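Local coordinates for protein internalin (Listeria monocytogenes serotype 4b, PDB 4FMZ) that probably acts as a cell-surface adhesion or invasion factor, built as a curved leucine-rich-repeat solenoid closed at its N-terminal end by a small helical cap, at residues A[6-11]-A[62-67]; A[14-19]-A[23-28]; A[29-34]-A[40-45]; A[146-151]-A[165-170]. All coordinates share one frame; numbering follows the deposited sequence.

Interaction 1: A[6-11]-A[62-67]; sequences ATLPAP and IEYLTN
With chi1 at 47°, Thr7 holds OG1 between its backbone N and carbonyl carbon, while Tyr64 sets CG anti to its carbonyl carbon (chi1 -71°) and thereby reaches over to the threonine with the full length of its ring. The two hydroxyls share a short hydrogen bond, Thr7 OG1 to Tyr64 OH 2.5 Å, in which either may be the donor. The methyl of Thr7 lies beside the same phenol oxygen, CG2 to Tyr64 OH 3.4 Å. Further back along the ring Leu8 sends one branch past the tyrosine, the two side chains running in opposite directions, and its CD1 comes within 3.6 Å of Tyr64 CD1. Polar fixing is thus confined to the outer end of the ring, with apolar packing nearer its root, where Ile15 and Leu43 also touch Tyr64. Beyond Leu8 a cis peptide before Pro9 leads the chain into strand 10-11, which pairs with strand 37-38. Tyr64 itself closes a short 3-10 turn, and Leu65 centres an inverse gamma turn on the way to strand 70-72. The contact pins the N-terminal arm to an early coil of the solenoid, as befits the capping region of an internalin leucine-rich-repeat domain.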
loop_
_atom_site.group_PDB
_atom_site.type_symbol
_atom_site.label_atom_id
_atom_site.label_comp_id
_atom_site.label_asym_id
_atom_site.label_seq_id
_atom_site.Cartn_x
_atom_site.Cartn_y
_atom_site.Cartn_z
ATOM N N ALA A 6 -13.513 -26.287 31.990
ATOM C CA ALA A 6 -13.917 -26.027 33.382
ATOM C C ALA A 6 -14.348 -24.586 33.703
ATOM O O ALA A 6 -15.242 -24.409 34.516
ATOM C CB ALA A 6 -12.799 -26.425 34.328
ATOM N N THR A 7 -13.728 -23.581 33.068
ATOM C CA THR A 7 -14.011 -22.150 33.267
ATOM C C THR A 7 -15.367 -21.701 32.689
ATOM O O THR A 7 -15.751 -20.543 32.858
ATOM C CB THR A 7 -12.917 -21.327 32.590
ATOM O OG1 THR A 7 -12.701 -21.860 31.280
ATOM C CG2 THR A 7 -11.621 -21.317 33.366
ATOM N N LEU A 8 -16.051 -22.592 31.968
ATOM C CA LEU A 8 -17.315 -22.339 31.288
ATOM C C LEU A 8 -18.417 -23.314 31.752
ATOM O O LEU A 8 -18.083 -24.426 32.140
ATOM C CB LEU A 8 -17.092 -22.462 29.782
ATOM C CG LEU A 8 -16.105 -21.497 29.145
ATOM C CD1 LEU A 8 -15.789 -21.916 27.746
ATOM C CD2 LEU A 8 -16.663 -20.100 29.132
ATOM N N PRO A 9 -19.723 -22.946 31.768
ATOM C CA PRO A 9 -20.319 -21.662 31.344
ATOM C C PRO A 9 -20.065 -20.553 32.349
ATOM O O PRO A 9 -19.917 -20.818 33.541
ATOM C CB PRO A 9 -21.814 -21.991 31.220
ATOM C CG PRO A 9 -22.032 -23.108 32.183
ATOM C CD PRO A 9 -20.757 -23.902 32.209
ATOM N N ALA A 10 -19.965 -19.318 31.860
ATOM C CA ALA A 10 -19.685 -18.188 32.726
ATOM C C ALA A 10 -20.192 -16.880 32.117
ATOM O O ALA A 10 -20.354 -16.809 30.895
ATOM C CB ALA A 10 -18.179 -18.097 32.987
ATOM N N PRO A 11 -20.444 -15.837 32.938
ATOM C CA PRO A 11 -20.859 -14.537 32.369
ATOM C C PRO A 11 -19.821 -13.979 31.392
ATOM O O PRO A 11 -18.613 -14.156 31.598
ATOM C CB PRO A 11 -20.984 -13.639 33.605
ATOM C CG PRO A 11 -21.228 -14.596 34.744
ATOM C CD PRO A 11 -20.344 -15.762 34.409
ATOM N N ILE A 62 -10.434 -14.014 24.577
ATOM C CA ILE A 62 -10.571 -14.321 23.144
ATOM C C ILE A 62 -10.049 -15.728 22.817
ATOM O O ILE A 62 -10.492 -16.323 21.830
ATOM C CB ILE A 62 -9.936 -13.233 22.233
ATOM C CG1 ILE A 62 -10.698 -13.159 20.891
ATOM C CG2 ILE A 62 -8.402 -13.425 22.037
ATOM C CD1 ILE A 62 -10.539 -11.872 20.130
ATOM N N GLU A 63 -9.171 -16.276 23.682
ATOM C CA GLU A 63 -8.626 -17.621 23.517
ATOM C C GLU A 63 -9.739 -18.713 23.517
ATOM O O GLU A 63 -9.463 -19.811 23.043
ATOM C CB GLU A 63 -7.524 -17.930 24.561
ATOM C CG GLU A 63 -7.976 -17.972 26.015
ATOM C CD GLU A 63 -8.101 -16.663 26.775
ATOM O OE1 GLU A 63 -7.931 -15.584 26.163
ATOM O OE2 GLU A 63 -8.396 -16.720 27.992
ATOM N N TYR A 64 -10.994 -18.400 23.973
ATOM C CA TYR A 64 -12.129 -19.345 23.967
ATOM C C TYR A 64 -12.859 -19.430 22.622
ATOM O O TYR A 64 -13.663 -20.353 22.397
ATOM C CB TYR A 64 -13.145 -18.989 25.045
ATOM C CG TYR A 64 -12.629 -19.269 26.431
ATOM C CD1 TYR A 64 -12.517 -20.577 26.905
ATOM C CD2 TYR A 64 -12.235 -18.233 27.270
ATOM C CE1 TYR A 64 -12.081 -20.840 28.197
ATOM C CE2 TYR A 64 -11.785 -18.482 28.559
ATOM C CZ TYR A 64 -11.717 -19.790 29.018
ATOM O OH TYR A 64 -11.239 -20.056 30.264
ATOM N N LEU A 65 -12.575 -18.469 21.731
ATOM C CA LEU A 65 -13.161 -18.436 20.395
ATOM C C LEU A 65 -12.302 -19.315 19.479
ATOM O O LEU A 65 -11.715 -18.832 18.516
ATOM C CB LEU A 65 -13.244 -16.969 19.905
ATOM C CG LEU A 65 -14.499 -16.173 20.300
ATOM C CD1 LEU A 65 -14.683 -16.084 21.816
ATOM C CD2 LEU A 65 -14.448 -14.791 19.737
ATOM N N THR A 66 -12.226 -20.622 19.797
ATOM C CA THR A 66 -11.375 -21.584 19.106
ATOM C C THR A 66 -11.722 -21.762 17.625
ATOM O O THR A 66 -10.823 -22.137 16.873
ATOM C CB THR A 66 -11.356 -22.914 19.838
ATOM O OG1 THR A 66 -12.698 -23.362 20.034
ATOM C CG2 THR A 66 -10.625 -22.825 21.164
ATOM N N ASN A 67 -12.957 -21.428 17.184
ATOM C CA ASN A 67 -13.312 -21.563 15.770
ATOM C C ASN A 67 -13.219 -20.245 15.000
ATOM O O ASN A 67 -13.648 -20.180 13.848
ATOM C CB ASN A 67 -14.696 -22.160 15.633
ATOM C CG ASN A 67 -14.708 -23.630 15.945
ATOM O OD1 ASN A 67 -13.839 -24.400 15.533
ATOM N ND2 ASN A 67 -15.675 -24.033 16.736
#

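Interaction 2: A[14-19]-A[23-28]; sequences QIFPDA and EGIRAV
Phe16 and Ile25 pack face-on within the helical N-terminal cap of the internalin, a region whose sequence family is grouped with the EF-hands. Phe16, the first residue to leave the helical path after helix 12-15, has CG anti to its carbonyl carbon (chi1 -59°), which lifts its ring toward helix 19-29. Ile25 meets it with CG1, the branch likewise set anti to the carbonyl carbon. This methylene sits almost exactly over the middle of the ring, 3.6 Å from the centroid of Phe16 and only 8° off the ring normal, a clear CH-pi contact. Further along the same branch Ile25 CD1 lies 3.7 Å from Phe16 CZ, and the other branch, Ile25 CG2, is 3.9 Å from Phe16 CE2. The two side chains cross at about a right angle, and all six ring carbons of Phe16 lie within about 4.0 Å of Ile25 CG1. Leu65 also packs on Phe16, and Leu49 of the first solenoid strand on Ile25, tying the cap to the repeats.

The chain turns back between these residues, and helix 19-29 begins with a regular backbone bond, Glu23 N to Ala19 O at 3.0 Å. Glu23 bends at chi2 (52°), turning its carboxylate along its own helix toward Arg26, three residues on. The arginine grips it side-on, one nitrogen to each oxygen, with the carboxylate carbon at the edge of the guanidinium plane: Arg26 NE reaches Glu23 OE1 at 2.9 Å, and Arg26 NH2 reaches Glu23 OE2 at 2.8 Å.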
loop_
_atom_site.group_PDB
_atom_site.type_symbol
_atom_site.label_atom_id
_atom_site.label_comp_id
_atom_site.label_asym_id
_atom_site.label_seq_id
_atom_site.Cartn_x
_atom_site.Cartn_y
_atom_site.Cartn_z
ATOM N N GLN A 14 -17.090 -12.009 32.876
ATOM C CA GLN A 14 -16.166 -12.793 33.708
ATOM C C GLN A 14 -15.022 -13.308 32.831
ATOM O O GLN A 14 -13.878 -13.412 33.291
ATOM C CB GLN A 14 -16.868 -13.976 34.399
ATOM C CG GLN A 14 -15.932 -14.879 35.221
ATOM C CD GLN A 14 -16.628 -16.088 35.804
ATOM O OE1 GLN A 14 -17.632 -15.978 36.510
ATOM N NE2 GLN A 14 -16.082 -17.269 35.566
ATOM N N ILE A 15 -15.358 -13.704 31.590
ATOM C CA ILE A 15 -14.425 -14.291 30.626
ATOM C C ILE A 15 -13.650 -13.180 29.905
ATOM O O ILE A 15 -12.443 -13.320 29.689
ATOM C CB ILE A 15 -15.197 -15.220 29.631
ATOM C CG1 ILE A 15 -15.938 -16.390 30.343
ATOM C CG2 ILE A 15 -14.294 -15.724 28.506
ATOM C CD1 ILE A 15 -15.017 -17.507 31.084
ATOM N N PHE A 16 -14.346 -12.099 29.531
ATOM C CA PHE A 16 -13.784 -10.957 28.795
ATOM C C PHE A 16 -13.728 -9.746 29.725
ATOM O O PHE A 16 -14.697 -8.999 29.802
ATOM C CB PHE A 16 -14.625 -10.674 27.529
ATOM C CG PHE A 16 -14.709 -11.847 26.581
ATOM C CD1 PHE A 16 -13.757 -12.028 25.589
ATOM C CD2 PHE A 16 -15.731 -12.786 26.696
ATOM C CE1 PHE A 16 -13.837 -13.111 24.716
ATOM C CE2 PHE A 16 -15.801 -13.874 25.827
ATOM C CZ PHE A 16 -14.839 -14.044 24.863
ATOM N N PRO A 17 -12.619 -9.556 30.474
ATOM C CA PRO A 17 -12.570 -8.445 31.443
ATOM C C PRO A 17 -12.612 -7.048 30.807
ATOM O O PRO A 17 -12.993 -6.109 31.506
ATOM C CB PRO A 17 -11.253 -8.687 32.189
ATOM C CG PRO A 17 -10.399 -9.483 31.210
ATOM C CD PRO A 17 -11.397 -10.384 30.551
ATOM N N ASP A 18 -12.255 -6.903 29.508
ATOM C CA ASP A 18 -12.337 -5.628 28.793
ATOM C C ASP A 18 -13.794 -5.337 28.432
ATOM O O ASP A 18 -14.431 -6.145 27.759
ATOM C CB ASP A 18 -11.463 -5.628 27.534
ATOM C CG ASP A 18 -11.468 -4.292 26.801
ATOM O OD1 ASP A 18 -10.698 -3.395 27.205
ATOM O OD2 ASP A 18 -12.293 -4.127 25.866
ATOM N N ALA A 19 -14.299 -4.165 28.850
ATOM C CA ALA A 19 -15.680 -3.734 28.627
ATOM C C ALA A 19 -16.062 -3.685 27.140
ATOM O O ALA A 19 -17.142 -4.156 26.803
ATOM C CB ALA A 19 -15.913 -2.372 29.270
ATOM N N GLU A 23 -18.659 -6.205 25.246
ATOM C CA GLU A 23 -19.775 -5.646 24.476
ATOM C C GLU A 23 -19.850 -6.276 23.071
ATOM O O GLU A 23 -20.940 -6.606 22.622
ATOM C CB GLU A 23 -19.688 -4.110 24.397
ATOM C CG GLU A 23 -20.693 -3.415 23.486
ATOM C CD GLU A 23 -22.165 -3.738 23.646
ATOM O OE1 GLU A 23 -22.595 -4.119 24.760
ATOM O OE2 GLU A 23 -22.896 -3.580 22.643
ATOM N N GLY A 24 -18.705 -6.492 22.425
ATOM C CA GLY A 24 -18.649 -7.114 21.106
ATOM C C GLY A 24 -19.098 -8.558 21.103
ATOM O O GLY A 24 -19.725 -9.008 20.138
ATOM N N ILE A 25 -18.756 -9.304 22.179
ATOM C CA ILE A 25 -19.175 -10.695 22.374
ATOM C C ILE A 25 -20.700 -10.723 22.589
ATOM O O ILE A 25 -21.387 -11.529 21.960
ATOM C CB ILE A 25 -18.384 -11.388 23.536
ATOM C CG1 ILE A 25 -16.860 -11.460 23.224
ATOM C CG2 ILE A 25 -18.936 -12.792 23.856
ATOM C CD1 ILE A 25 -16.429 -12.317 21.994
ATOM N N ARG A 26 -21.221 -9.828 23.464
ATOM C CA ARG A 26 -22.659 -9.691 23.735
ATOM C C ARG A 26 -23.418 -9.417 22.435
ATOM O O ARG A 26 -24.397 -10.106 22.153
ATOM C CB ARG A 26 -22.919 -8.560 24.752
ATOM C CG ARG A 26 -24.399 -8.436 25.148
ATOM C CD ARG A 26 -24.888 -7.000 25.340
ATOM N NE ARG A 26 -24.668 -6.102 24.191
ATOM C CZ ARG A 26 -25.413 -6.051 23.085
ATOM N NH1 ARG A 26 -26.423 -6.893 22.916
ATOM N NH2 ARG A 26 -25.145 -5.168 22.137
ATOM N N ALA A 27 -22.918 -8.453 21.621
ATOM C CA ALA A 27 -23.535 -8.051 20.359
ATOM C C ALA A 27 -23.538 -9.173 19.321
ATOM O O ALA A 27 -24.578 -9.390 18.698
ATOM C CB ALA A 27 -22.847 -6.818 19.793
ATOM N N VAL A 28 -22.412 -9.896 19.138
ATOM C CA VAL A 28 -22.348 -10.963 18.136
ATOM C C VAL A 28 -23.271 -12.145 18.528
ATOM O O VAL A 28 -23.865 -12.754 17.639
ATOM C CB VAL A 28 -20.894 -11.414 17.801
ATOM C CG1 VAL A 28 -20.254 -12.235 18.925
ATOM C CG2 VAL A 28 -20.827 -12.155 16.466
#

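Interaction 3: A[29-34]-A[40-45]; sequences LQKASV and QEELES
The carboxylate of Glu42 is met on the syn side of OE2 by Lys31 NZ, 2.8 Å away and 25° out of the carboxylate plane, in a salt bridge. The other oxygen, Glu42 OE1, accepts a hydrogen bond from a water at 2.8 Å, and that water is weakly linked to Lys31 NZ. Glu42 OE1 also takes the backbone N of Thr39, so both carboxylate oxygens are engaged and the group's rotation is probably well restrained. A second flat pair lies within 40-45, where the amide of Gln40 gives NE2 to Glu44 OE2 from above the carboxylate plane.

Lys31 gets to Glu42 by a bend at chi2 (-75°), beyond which its chain runs extended to the ammonium. It follows directly on the Schellman motif at Gln30 that ends helix 19-29 of the N-terminal cap, and the salt bridge joins that exit to the short helix 40-43. Beneath the ion pair Leu29 lays its CD2 methyl against the backbone, 3.5 Å from Glu42 O and 3.9 Å from Ser45 OG. Its CD1 approaches Leu43 CD2 more loosely, and Val38 packs against both leucines. Glu42 O accepts two hydrogen bonds from one residue, Ser45 OG at 2.6 Å and Ser45 N at 3.2 Å.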
loop_
_atom_site.group_PDB
_atom_site.type_symbol
_atom_site.label_atom_id
_atom_site.label_comp_id
_atom_site.label_asym_id
_atom_site.label_seq_id
_atom_site.Cartn_x
_atom_site.Cartn_y
_atom_site.Cartn_z
ATOM N N LEU A 29 -23.418 -12.442 19.834
ATOM C CA LEU A 29 -24.260 -13.547 20.289
ATOM C C LEU A 29 -25.707 -13.101 20.567
ATOM O O LEU A 29 -26.540 -13.931 20.933
ATOM C CB LEU A 29 -23.642 -14.200 21.538
ATOM C CG LEU A 29 -22.350 -15.015 21.316
ATOM C CD1 LEU A 29 -21.630 -15.257 22.627
ATOM C CD2 LEU A 29 -22.616 -16.355 20.610
ATOM N N GLN A 30 -25.997 -11.794 20.382
ATOM C CA GLN A 30 -27.297 -11.142 20.598
ATOM C C GLN A 30 -27.849 -11.450 22.009
ATOM O O GLN A 30 -29.017 -11.812 22.192
ATOM C CB GLN A 30 -28.294 -11.475 19.479
ATOM C CG GLN A 30 -27.858 -10.814 18.170
ATOM C CD GLN A 30 -28.847 -10.891 17.061
ATOM O OE1 GLN A 30 -30.056 -10.935 17.265
ATOM N NE2 GLN A 30 -28.327 -10.866 15.847
ATOM N N LYS A 31 -26.973 -11.286 23.014
ATOM C CA LYS A 31 -27.329 -11.441 24.428
ATOM C C LYS A 31 -27.868 -10.100 24.921
ATOM O O LYS A 31 -27.558 -9.062 24.330
ATOM C CB LYS A 31 -26.117 -11.907 25.269
ATOM C CG LYS A 31 -25.610 -13.318 24.933
ATOM C CD LYS A 31 -26.508 -14.412 25.456
ATOM C CE LYS A 31 -26.045 -15.775 24.997
ATOM N NZ LYS A 31 -27.023 -16.826 25.353
ATOM N N ALA A 32 -28.680 -10.104 25.975
ATOM C CA ALA A 32 -29.247 -8.859 26.501
ATOM C C ALA A 32 -28.205 -7.996 27.226
ATOM O O ALA A 32 -28.302 -6.775 27.190
ATOM C CB ALA A 32 -30.390 -9.174 27.450
ATOM N N SER A 33 -27.220 -8.624 27.889
ATOM C CA SER A 33 -26.244 -7.924 28.729
ATOM C C SER A 33 -24.891 -8.638 28.760
ATOM O O SER A 33 -24.828 -9.841 28.520
ATOM C CB SER A 33 -26.801 -7.834 30.155
ATOM O OG SER A 33 -25.860 -7.422 31.134
ATOM N N VAL A 34 -23.816 -7.902 29.116
ATOM C CA VAL A 34 -22.460 -8.459 29.284
ATOM C C VAL A 34 -22.412 -9.334 30.560
ATOM O O VAL A 34 -21.453 -10.078 30.761
ATOM C CB VAL A 34 -21.342 -7.374 29.292
ATOM C CG1 VAL A 34 -21.254 -6.662 27.938
ATOM C CG2 VAL A 34 -21.525 -6.369 30.439
ATOM N N GLN A 40 -19.624 -22.883 26.299
ATOM C CA GLN A 40 -18.496 -23.215 25.445
ATOM C C GLN A 40 -18.979 -23.320 23.995
ATOM O O GLN A 40 -18.303 -22.838 23.089
ATOM C CB GLN A 40 -17.873 -24.538 25.915
ATOM C CG GLN A 40 -16.612 -24.932 25.135
ATOM C CD GLN A 40 -16.054 -26.248 25.577
ATOM O OE1 GLN A 40 -16.170 -26.645 26.733
ATOM N NE2 GLN A 40 -15.396 -26.939 24.670
ATOM N N GLU A 41 -20.170 -23.934 23.801
ATOM C CA GLU A 41 -20.821 -24.135 22.508
ATOM C C GLU A 41 -21.079 -22.798 21.817
ATOM O O GLU A 41 -20.809 -22.688 20.626
ATOM C CB GLU A 41 -22.128 -24.929 22.677
ATOM C CG GLU A 41 -22.822 -25.270 21.369
ATOM C CD GLU A 41 -24.010 -26.204 21.483
ATOM O OE1 GLU A 41 -23.806 -27.387 21.838
ATOM O OE2 GLU A 41 -25.141 -25.769 21.168
ATOM N N GLU A 42 -21.578 -21.780 22.559
ATOM C CA GLU A 42 -21.848 -20.456 22.004
ATOM C C GLU A 42 -20.557 -19.733 21.612
ATOM O O GLU A 42 -20.513 -19.095 20.553
ATOM C CB GLU A 42 -22.650 -19.604 22.994
ATOM C CG GLU A 42 -24.095 -20.051 23.131
ATOM C CD GLU A 42 -24.880 -19.342 24.216
ATOM O OE1 GLU A 42 -24.303 -19.068 25.295
ATOM O OE2 GLU A 42 -26.076 -19.054 23.984
ATOM N N LEU A 43 -19.496 -19.852 22.437
ATOM C CA LEU A 43 -18.213 -19.209 22.128
ATOM C C LEU A 43 -17.540 -19.879 20.934
ATOM O O LEU A 43 -16.945 -19.192 20.102
ATOM C CB LEU A 43 -17.266 -19.187 23.342
ATOM C CG LEU A 43 -17.716 -18.299 24.504
ATOM C CD1 LEU A 43 -16.819 -18.487 25.698
ATOM C CD2 LEU A 43 -17.785 -16.817 24.114
ATOM N N GLU A 44 -17.712 -21.213 20.807
ATOM C CA GLU A 44 -17.163 -21.975 19.684
ATOM C C GLU A 44 -17.975 -21.760 18.384
ATOM O O GLU A 44 -17.537 -22.201 17.325
ATOM C CB GLU A 44 -17.091 -23.458 20.032
ATOM C CG GLU A 44 -15.963 -23.782 20.996
ATOM C CD GLU A 44 -15.930 -25.217 21.496
ATOM O OE1 GLU A 44 -16.860 -26.000 21.183
ATOM O OE2 GLU A 44 -14.972 -25.554 22.224
ATOM N N SER A 45 -19.126 -21.046 18.454
ATOM C CA SER A 45 -19.942 -20.747 17.273
ATOM C C SER A 45 -19.467 -19.463 16.550
ATOM O O SER A 45 -19.907 -19.212 15.420
ATOM C CB SER A 45 -21.416 -20.617 17.651
ATOM O OG SER A 45 -21.731 -19.373 18.262
HETATM O O HOH W 1 -25.948 -19.037 27.551
#

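Interaction 4: A[146-151]-A[165-170]; sequences SDLSPL and SKVKDV
Leu148 meets Val167 branch by branch. Its CB points toward 165-170 but stays short of close contact. CG is the first atom to touch, 3.9 Å from Val167 CG2. Chi2 near 176° carries CD1 straight on, where it packs 3.8 Å from Val167 CG1, while the other tip, CD2, only grazes Val167 CG2 at 4.2 Å. The two side chains cross at about a right angle. Val167 has CG1 anti to its backbone N, which aims that methyl at the leucine, and its CG2 lies against the backbone of the preceding coil, 3.7 Å from Ser146 O. Ile173 packs on Leu148 as well.

These residues belong to consecutive coils of the leucine-rich-repeat solenoid, in the loops that follow strands 136-138 and 159-161, and their apolar side chains stack between coils as in the interior of such folds. No direct hydrogen bond joins the two segments; water does so instead. One water donates to Ser146 O and accepts from Lys168 N at 2.8 Å. A second also donates to Ser146 O, accepts from Leu148 N at 2.9 Å and donates to Asp169 O at 2.7 Å, so the carbonyl of Ser146 serves both. At the outer end Ser146 CB rests 3.6 Å from Lys166 O.

Each loop is shaped by its own side-chain turn. Asp147 OD1 accepts Ser149 N in an Asx turn and takes Ser149 OG from the same face of its plane, and Ser165 OG accepts Val167 N in an ST turn.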
loop_
_atom_site.group_PDB
_atom_site.type_symbol
_atom_site.label_atom_id
_atom_site.label_comp_id
_atom_site.label_asym_id
_atom_site.label_seq_id
_atom_site.Cartn_x
_atom_site.Cartn_y
_atom_site.Cartn_z
ATOM N N SER A 146 12.770 -2.001 10.102
ATOM C CA SER A 146 13.854 -1.867 9.115
ATOM C C SER A 146 14.261 -3.208 8.493
ATOM O O SER A 146 14.688 -3.229 7.340
ATOM C CB SER A 146 15.081 -1.196 9.727
ATOM O OG SER A 146 15.680 -2.009 10.721
ATOM N N ASP A 147 14.168 -4.304 9.261
ATOM C CA ASP A 147 14.557 -5.645 8.842
ATOM C C ASP A 147 13.358 -6.459 8.300
ATOM O O ASP A 147 12.546 -6.980 9.077
ATOM C CB ASP A 147 15.225 -6.381 10.017
ATOM C CG ASP A 147 15.856 -7.716 9.678
ATOM O OD1 ASP A 147 15.705 -8.168 8.526
ATOM O OD2 ASP A 147 16.485 -8.318 10.574
ATOM N N LEU A 148 13.296 -6.615 6.966
ATOM C CA LEU A 148 12.220 -7.379 6.326
ATOM C C LEU A 148 12.591 -8.840 6.046
ATOM O O LEU A 148 11.795 -9.533 5.414
ATOM C CB LEU A 148 11.793 -6.720 5.005
ATOM C CG LEU A 148 11.133 -5.351 5.079
ATOM C CD1 LEU A 148 10.887 -4.833 3.702
ATOM C CD2 LEU A 148 9.814 -5.380 5.885
ATOM N N SER A 149 13.755 -9.330 6.535
ATOM C CA SER A 149 14.203 -10.701 6.242
ATOM C C SER A 149 13.167 -11.793 6.624
ATOM O O SER A 149 13.029 -12.728 5.830
ATOM C CB SER A 149 15.574 -11.005 6.845
ATOM O OG SER A 149 15.612 -10.835 8.253
ATOM N N PRO A 150 12.341 -11.673 7.706
ATOM C CA PRO A 150 11.356 -12.736 7.995
ATOM C C PRO A 150 10.214 -12.862 6.963
ATOM O O PRO A 150 9.432 -13.801 7.060
ATOM C CB PRO A 150 10.804 -12.335 9.366
ATOM C CG PRO A 150 11.837 -11.428 9.949
ATOM C CD PRO A 150 12.351 -10.669 8.790
ATOM N N LEU A 151 10.123 -11.956 5.971
ATOM C CA LEU A 151 9.101 -12.048 4.913
ATOM C C LEU A 151 9.504 -13.009 3.774
ATOM O O LEU A 151 8.635 -13.422 3.006
ATOM C CB LEU A 151 8.835 -10.671 4.281
ATOM C CG LEU A 151 8.349 -9.532 5.164
ATOM C CD1 LEU A 151 7.950 -8.320 4.310
ATOM C CD2 LEU A 151 7.199 -9.961 6.035
ATOM N N SER A 165 8.775 3.854 7.260
ATOM C CA SER A 165 9.653 3.107 8.155
ATOM C C SER A 165 11.138 3.399 7.915
ATOM O O SER A 165 11.493 4.262 7.112
ATOM C CB SER A 165 9.392 1.611 7.984
ATOM O OG SER A 165 9.919 1.168 6.745
ATOM N N LYS A 166 12.001 2.652 8.617
ATOM C CA LYS A 166 13.452 2.768 8.509
ATOM C C LYS A 166 13.997 1.728 7.499
ATOM O O LYS A 166 15.212 1.519 7.430
ATOM C CB LYS A 166 14.097 2.616 9.902
ATOM C CG LYS A 166 13.815 3.811 10.804
ATOM C CD LYS A 166 14.500 3.712 12.151
ATOM C CE LYS A 166 14.046 4.845 13.046
ATOM N NZ LYS A 166 14.825 4.914 14.309
ATOM N N VAL A 167 13.095 1.122 6.677
ATOM C CA VAL A 167 13.451 0.113 5.666
ATOM C C VAL A 167 14.325 0.732 4.564
ATOM O O VAL A 167 13.920 1.662 3.865
ATOM C CB VAL A 167 12.225 -0.643 5.067
ATOM C CG1 VAL A 167 12.587 -1.395 3.773
ATOM C CG2 VAL A 167 11.634 -1.609 6.092
ATOM N N LYS A 168 15.523 0.164 4.421
ATOM C CA LYS A 168 16.526 0.510 3.420
ATOM C C LYS A 168 16.650 -0.613 2.403
ATOM O O LYS A 168 16.496 -0.401 1.198
ATOM C CB LYS A 168 17.894 0.724 4.098
ATOM C CG LYS A 168 18.189 2.147 4.503
ATOM C CD LYS A 168 19.568 2.576 4.021
ATOM C CE LYS A 168 19.804 4.042 4.309
ATOM N NZ LYS A 168 19.145 4.929 3.309
ATOM N N ASP A 169 16.929 -1.821 2.924
ATOM C CA ASP A 169 17.217 -3.044 2.188
ATOM C C ASP A 169 15.937 -3.792 1.797
ATOM O O ASP A 169 15.235 -4.315 2.651
ATOM C CB ASP A 169 18.143 -3.926 3.039
ATOM C CG ASP A 169 18.705 -5.133 2.325
ATOM O OD1 ASP A 169 18.343 -5.352 1.150
ATOM O OD2 ASP A 169 19.492 -5.871 2.949
ATOM N N VAL A 170 15.650 -3.849 0.493
ATOM C CA VAL A 170 14.442 -4.512 0.004
ATOM C C VAL A 170 14.777 -5.926 -0.562
ATOM O O VAL A 170 13.912 -6.539 -1.187
ATOM C CB VAL A 170 13.637 -3.629 -1.003
ATOM C CG1 VAL A 170 13.159 -2.341 -0.339
ATOM C CG2 VAL A 170 14.427 -3.307 -2.274
HETATM O O HOH W 2 16.659 -2.021 5.826
HETATM O O HOH W 3 15.269 -5.452 5.120
#

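How the interactions relate
Interactions 1, 2 and 3 form one cluster at the N-terminal end, with centres 9 to 11 Å apart, whereas interaction 4 lies well along the solenoid, its centre about 37 to 42 Å from theirs and in touch with none. Ile15 bridges interactions 1 and 2, its CG2 lying 3.5 Å from Tyr64 CD2. Interaction 1 is tied to interaction 3 by a probable hydrogen bond from Asn67 ND2 to Glu44 O (2.7 Å), and interaction 2 to interaction 3 by another, Arg26 NH1 to Lys31 O (2.8 Å). Along the chain, interactions 2 and 3 fall between the two segments of interaction 1, which therefore encloses both of them, while interaction 4 comes later and joins two consecutive coils of the solenoid.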